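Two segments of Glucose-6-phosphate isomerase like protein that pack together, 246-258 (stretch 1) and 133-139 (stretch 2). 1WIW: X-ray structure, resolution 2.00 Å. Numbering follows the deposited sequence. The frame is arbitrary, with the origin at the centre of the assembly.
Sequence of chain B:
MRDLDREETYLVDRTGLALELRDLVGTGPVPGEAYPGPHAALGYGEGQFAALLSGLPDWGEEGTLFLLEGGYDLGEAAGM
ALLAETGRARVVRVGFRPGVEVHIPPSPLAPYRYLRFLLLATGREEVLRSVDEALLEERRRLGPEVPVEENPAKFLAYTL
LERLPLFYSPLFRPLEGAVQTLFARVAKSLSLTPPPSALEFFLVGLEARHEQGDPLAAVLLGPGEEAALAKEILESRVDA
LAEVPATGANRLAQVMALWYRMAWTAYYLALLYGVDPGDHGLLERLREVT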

ATOM      1  N   ALA B 246      -4.728  17.324  11.648  1.00 12.11           N
ATOM      2  CA  ALA B 246      -5.790  16.384  11.967  1.00 14.11           C
ATOM      3  C   ALA B 246      -6.618  16.813  13.166  1.00 15.01           C
ATOM      4  O   ALA B 246      -6.118  16.881  14.292  1.00 16.68           O
ATOM      5  CB  ALA B 246      -5.207  15.008  12.221  1.00 13.91           C
ATOM      6  N   THR B 247      -7.890  17.097  12.913  1.00 12.97           N
ATOM      7  CA  THR B 247      -8.818  17.492  13.959  1.00 11.62           C
ATOM      8  C   THR B 247      -9.174  16.240  14.760  1.00 11.93           C
ATOM      9  O   THR B 247      -9.198  15.138  14.209  1.00 11.84           O
ATOM     10  CB  THR B 247     -10.097  18.083  13.338  1.00 12.00           C
ATOM     11  OG1 THR B 247      -9.747  19.228  12.551  1.00 11.48           O
ATOM     12  CG2 THR B 247     -11.096  18.496  14.424  1.00 14.21           C
ATOM     13  N   GLY B 248      -9.444  16.404  16.054  1.00 10.22           N
ATOM     14  CA  GLY B 248      -9.791  15.255  16.876  1.00 11.79           C
ATOM     15  C   GLY B 248      -9.013  15.167  18.179  1.00 11.24           C
ATOM     16  O   GLY B 248      -7.892  15.666  18.278  1.00 10.17           O
ATOM     17  N   ALA B 249      -9.611  14.504  19.168  1.00 12.69           N
ATOM     18  CA  ALA B 249      -9.027  14.349  20.500  1.00 11.07           C
ATOM     19  C   ALA B 249      -8.304  13.024  20.726  1.00 11.42           C
ATOM     20  O   ALA B 249      -7.783  12.777  21.812  1.00  9.75           O
ATOM     21  CB  ALA B 249     -10.120  14.523  21.563  1.00 10.57           C
ATOM     22  N   ASN B 250      -8.297  12.160  19.718  1.00  9.68           N
ATOM     23  CA  ASN B 250      -7.606  10.876  19.830  1.00 10.79           C
ATOM     24  C   ASN B 250      -7.234  10.407  18.426  1.00  9.82           C
ATOM     25  O   ASN B 250      -7.775  10.895  17.435  1.00 10.41           O
ATOM     26  CB  ASN B 250      -8.476   9.838  20.563  1.00  9.85           C
ATOM     27  CG  ASN B 250      -9.738   9.478  19.799  1.00 11.38           C
ATOM     28  OD1 ASN B 250      -9.675   8.887  18.721  1.00  8.88           O
ATOM     29  ND2 ASN B 250     -10.896   9.830  20.363  1.00  8.10           N
ATOM     30  N   ARG B 251      -6.307   9.465  18.345  1.00 10.07           N
ATOM     31  CA  ARG B 251      -5.821   8.985  17.058  1.00 10.88           C
ATOM     32  C   ARG B 251      -6.876   8.510  16.063  1.00 10.10           C
ATOM     33  O   ARG B 251      -6.802   8.844  14.883  1.00  8.97           O
ATOM     34  CB  ARG B 251      -4.777   7.893  17.282  1.00 12.18           C
ATOM     35  CG  ARG B 251      -3.567   8.380  18.066  1.00 15.63           C
ATOM     36  CD  ARG B 251      -2.747   9.415  17.293  1.00 18.11           C
ATOM     37  NE  ARG B 251      -1.622   9.904  18.091  1.00 21.49           N
ATOM     38  CZ  ARG B 251      -1.655  10.990  18.860  1.00 23.16           C
ATOM     39  NH1 ARG B 251      -2.761  11.725  18.931  1.00 20.62           N
ATOM     40  NH2 ARG B 251      -0.592  11.326  19.584  1.00 20.49           N
ATOM     41  N   LEU B 252      -7.851   7.738  16.528  1.00  9.65           N
ATOM     42  CA  LEU B 252      -8.888   7.242  15.632  1.00 10.48           C
ATOM     43  C   LEU B 252      -9.709   8.400  15.053  1.00 10.42           C
ATOM     44  O   LEU B 252     -10.011   8.419  13.862  1.00  9.75           O
ATOM     45  CB  LEU B 252      -9.788   6.247  16.375  1.00 12.64           C
ATOM     46  CG  LEU B 252     -10.698   5.354  15.518  1.00 17.61           C
ATOM     47  CD1 LEU B 252     -11.112   4.117  16.303  1.00 20.66           C
ATOM     48  CD2 LEU B 252     -11.914   6.132  15.085  1.00 20.91           C
ATOM     49  N   ALA B 253     -10.058   9.369  15.894  1.00  9.49           N
ATOM     50  CA  ALA B 253     -10.830  10.525  15.441  1.00  8.71           C
ATOM     51  C   ALA B 253     -10.013  11.336  14.438  1.00  8.01           C
ATOM     52  O   ALA B 253     -10.526  11.772  13.410  1.00  8.49           O
ATOM     53  CB  ALA B 253     -11.213  11.402  16.632  1.00  8.27           C
ATOM     54  N   GLN B 254      -8.734  11.531  14.743  1.00  7.20           N
ATOM     55  CA  GLN B 254      -7.841  12.276  13.866  1.00  7.27           C
ATOM     56  C   GLN B 254      -7.749  11.624  12.483  1.00  8.44           C
ATOM     57  O   GLN B 254      -7.776  12.311  11.453  1.00  7.25           O
ATOM     58  CB  GLN B 254      -6.445  12.373  14.496  1.00  7.58           C
ATOM     59  CG  GLN B 254      -6.387  13.277  15.728  1.00  6.99           C
ATOM     60  CD  GLN B 254      -4.977  13.438  16.269  1.00  6.95           C
ATOM     61  OE1 GLN B 254      -4.358  12.475  16.712  1.00  7.95           O
ATOM     62  NE2 GLN B 254      -4.462  14.659  16.227  1.00  6.61           N
ATOM     63  N   VAL B 255      -7.643  10.300  12.455  1.00  8.64           N
ATOM     64  CA  VAL B 255      -7.558   9.590  11.180  1.00  8.16           C
ATOM     65  C   VAL B 255      -8.812   9.844  10.346  1.00  6.91           C
ATOM     66  O   VAL B 255      -8.730  10.207   9.178  1.00  7.31           O
ATOM     67  CB  VAL B 255      -7.383   8.066  11.395  1.00  7.75           C
ATOM     68  CG1 VAL B 255      -7.656   7.307  10.088  1.00  5.92           C
ATOM     69  CG2 VAL B 255      -5.960   7.774  11.873  1.00  9.89           C
HETATM   70  N   MSE B 256      -9.975   9.664  10.958  1.00  8.19           N
HETATM   71  CA  MSE B 256     -11.238   9.862  10.259  1.00  8.90           C
HETATM   72  C   MSE B 256     -11.430  11.322   9.826  1.00  8.87           C
HETATM   73  O   MSE B 256     -11.989  11.590   8.757  1.00  8.77           O
HETATM   74  CB  MSE B 256     -12.385   9.390  11.151  1.00 10.08           C
HETATM   75  CG  MSE B 256     -13.346   8.409  10.484  1.00 21.34           C
HETATM   76 SE   MSE B 256     -12.510   6.974   9.461  1.00 15.45          SE
HETATM   77  CE  MSE B 256     -11.565   6.098  10.903  1.00 25.94           C
ATOM     78  N   ALA B 257     -10.966  12.265  10.644  1.00  6.45           N
ATOM     79  CA  ALA B 257     -11.077  13.682  10.305  1.00  6.38           C
ATOM     80  C   ALA B 257     -10.217  13.968   9.080  1.00  5.93           C
ATOM     81  O   ALA B 257     -10.616  14.721   8.195  1.00  6.13           O
ATOM     82  CB  ALA B 257     -10.626  14.555  11.479  1.00  4.81           C
ATOM     83  N   LEU B 258      -9.030  13.368   9.033  1.00  7.04           N
ATOM     84  CA  LEU B 258      -8.141  13.554   7.888  1.00  7.06           C
ATOM     85  C   LEU B 258      -8.822  12.955   6.662  1.00  7.74           C
ATOM     86  O   LEU B 258      -8.883  13.578   5.608  1.00  9.31           O
ATOM     87  CB  LEU B 258      -6.796  12.857   8.126  1.00  6.42           C
ATOM     88  CG  LEU B 258      -5.810  13.538   9.083  1.00  8.80           C
ATOM     89  CD1 LEU B 258      -4.687  12.574   9.431  1.00  6.48           C
ATOM     90  CD2 LEU B 258      -5.253  14.811   8.450  1.00  6.90           C
TER
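Stretch 2 133-139: EALLEER

Packing of residues 133-139 on residues 246-258 of Glucose-6-phosphate isomerase like protein, two segments of one chain that meet across more than a hundred residues of sequence. Stretch 2 is helical and continues a helix that begins earlier in the chain; its backbone bonds run from Glu137 N to Glu133 O (3.0 Å), from Glu138 N to Ala134 O (2.9 Å) and from Arg139 N to Leu135 O (2.9 Å). Stretch 1 enters as an extended loop, turns at Gly248 and Ala249, and becomes helical from Arg251 onward. Asn250 caps this helix, its OD1 accepting from Ala253 N at 2.9 Å. The two helices run in broadly the same direction, crossing at -35° with their axes 8.9 Å apart at closest approach, and the contact buries 337 Å² in all.

Small side chains permit this close approach. Ala134 points its CB toward stretch 1, where it lies 4.3 Å from Ala253 CB and 4.2 Å from Ala257 CB; these two alanines are one helical turn apart, so the methyl of Ala134 meets both. The loop closes over the same methyl, with Gly248 CA 4.1 Å from Ala134 CB. Gly248 has phi/psi of 131/155, a conformation that by itself calls for glycine, since a CB would be jammed against the carbonyl O of Thr247. The CA atoms of Gly248 and Ala134 are only 5.0 Å apart.

Next to Ala134, Leu135 adds a second apolar contact, against Met256 and Ala257. Its CA-to-CB bond points sideways, but the end of the side chain comes nearer, placing CD1 3.7 Å from Met256 O, 4.1 Å from Met256 CB and 3.8 Å from Ala257 CA. Met256 is a selenomethionine whose end leads away, so its CB and backbone carbonyl, rather than its selenium, face the leucine.

Polar contacts tie the loop to the C-terminal part of stretch 2. Thr247 (chi1 m) points toward the helix and donates from OG1 to Glu138 OE2 at 2.6 Å, the only direct hydrogen bond between the stretches. A water reinforces it, donating to Glu138 OE2 at 3.0 Å and accepting from Thr247 N at 2.9 Å, so that backbone and side chain of one threonine are linked to the same carboxylate oxygen. The methyl of Thr247 is also engaged: CG2 lies 4.0 Å from Ala134 O and 3.6 Å from Glu137 OE2. The aliphatic part of Glu138 packs as well, with CG 4.1 Å from Ala257 CB.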

ATOM      1  N   GLU B 133     -17.813  14.106  16.362  1.00 10.28           N
ATOM      2  CA  GLU B 133     -17.521  15.471  16.800  1.00 11.43           C
ATOM      3  C   GLU B 133     -16.449  16.102  15.917  1.00  9.03           C
ATOM      4  O   GLU B 133     -16.561  17.259  15.520  1.00  7.99           O
ATOM      5  CB  GLU B 133     -17.068  15.468  18.264  1.00 14.36           C
ATOM      6  CG  GLU B 133     -18.210  15.231  19.243  1.00 22.37           C
ATOM      7  CD  GLU B 133     -17.737  14.939  20.655  1.00 27.36           C
ATOM      8  OE1 GLU B 133     -18.584  14.964  21.574  1.00 30.08           O
ATOM      9  OE2 GLU B 133     -16.530  14.673  20.849  1.00 27.55           O
ATOM     10  N   ALA B 134     -15.415  15.329  15.612  1.00  9.48           N
ATOM     11  CA  ALA B 134     -14.321  15.795  14.771  1.00 10.20           C
ATOM     12  C   ALA B 134     -14.805  16.093  13.349  1.00 10.23           C
ATOM     13  O   ALA B 134     -14.440  17.111  12.758  1.00  9.92           O
ATOM     14  CB  ALA B 134     -13.214  14.750  14.742  1.00  8.04           C
ATOM     15  N   LEU B 135     -15.630  15.209  12.798  1.00  8.76           N
ATOM     16  CA  LEU B 135     -16.138  15.423  11.450  1.00  8.83           C
ATOM     17  C   LEU B 135     -17.091  16.610  11.389  1.00  9.87           C
ATOM     18  O   LEU B 135     -17.100  17.340  10.403  1.00  9.91           O
ATOM     19  CB  LEU B 135     -16.823  14.158  10.917  1.00  6.78           C
ATOM     20  CG  LEU B 135     -15.906  13.227  10.102  1.00  9.21           C
ATOM     21  CD1 LEU B 135     -14.704  12.803  10.931  1.00  7.08           C
ATOM     22  CD2 LEU B 135     -16.694  11.999   9.642  1.00 10.29           C
ATOM     23  N   LEU B 136     -17.885  16.814  12.438  1.00  9.57           N
ATOM     24  CA  LEU B 136     -18.815  17.940  12.448  1.00 11.56           C
ATOM     25  C   LEU B 136     -18.028  19.246  12.541  1.00 14.23           C
ATOM     26  O   LEU B 136     -18.425  20.261  11.969  1.00 15.52           O
ATOM     27  CB  LEU B 136     -19.798  17.824  13.618  1.00 11.61           C
ATOM     28  CG  LEU B 136     -20.832  16.692  13.553  1.00 11.09           C
ATOM     29  CD1 LEU B 136     -21.611  16.668  14.859  1.00 12.38           C
ATOM     30  CD2 LEU B 136     -21.779  16.892  12.365  1.00  9.86           C
ATOM     31  N   GLU B 137     -16.906  19.219  13.256  1.00 15.79           N
ATOM     32  CA  GLU B 137     -16.076  20.409  13.375  1.00 16.80           C
ATOM     33  C   GLU B 137     -15.471  20.690  12.000  1.00 16.69           C
ATOM     34  O   GLU B 137     -15.530  21.815  11.504  1.00 16.65           O
ATOM     35  CB  GLU B 137     -14.972  20.193  14.425  1.00 21.80           C
ATOM     36  CG  GLU B 137     -14.070  21.407  14.649  1.00 27.29           C
ATOM     37  CD  GLU B 137     -13.444  21.441  16.039  1.00 33.15           C
ATOM     38  OE1 GLU B 137     -14.198  21.498  17.040  1.00 37.07           O
ATOM     39  OE2 GLU B 137     -12.197  21.415  16.144  1.00 35.74           O
ATOM     40  N   GLU B 138     -14.911  19.651  11.383  1.00 15.85           N
ATOM     41  CA  GLU B 138     -14.299  19.753  10.059  1.00 15.38           C
ATOM     42  C   GLU B 138     -15.273  20.331   9.046  1.00 14.29           C
ATOM     43  O   GLU B 138     -14.940  21.247   8.300  1.00 13.87           O
ATOM     44  CB  GLU B 138     -13.856  18.369   9.566  1.00 14.77           C
ATOM     45  CG  GLU B 138     -12.452  17.939   9.965  1.00 18.01           C
ATOM     46  CD  GLU B 138     -11.383  18.819   9.350  1.00 18.88           C
ATOM     47  OE1 GLU B 138     -11.511  19.170   8.159  1.00 18.78           O
ATOM     48  OE2 GLU B 138     -10.406  19.149  10.052  1.00 22.51           O
ATOM     49  N   ARG B 139     -16.477  19.767   9.030  1.00 13.92           N
ATOM     50  CA  ARG B 139     -17.541  20.173   8.117  1.00 15.94           C
ATOM     51  C   ARG B 139     -17.816  21.678   8.071  1.00 15.03           C
ATOM     52  O   ARG B 139     -18.186  22.213   7.024  1.00 13.12           O
ATOM     53  CB  ARG B 139     -18.835  19.435   8.481  1.00 18.08           C
ATOM     54  CG  ARG B 139     -20.048  19.912   7.714  1.00 22.19           C
ATOM     55  CD  ARG B 139     -21.232  20.138   8.641  1.00 26.32           C
ATOM     56  NE  ARG B 139     -22.135  18.997   8.665  1.00 27.16           N
ATOM     57  CZ  ARG B 139     -23.291  18.975   9.317  1.00 28.23           C
ATOM     58  NH1 ARG B 139     -24.051  17.892   9.274  1.00 27.24           N
ATOM     59  NH2 ARG B 139     -23.684  20.027  10.023  1.00 27.89           N
TER
HETATM   60  O   HOH W   1      -8.301  17.012  10.024  1.00 13.36           O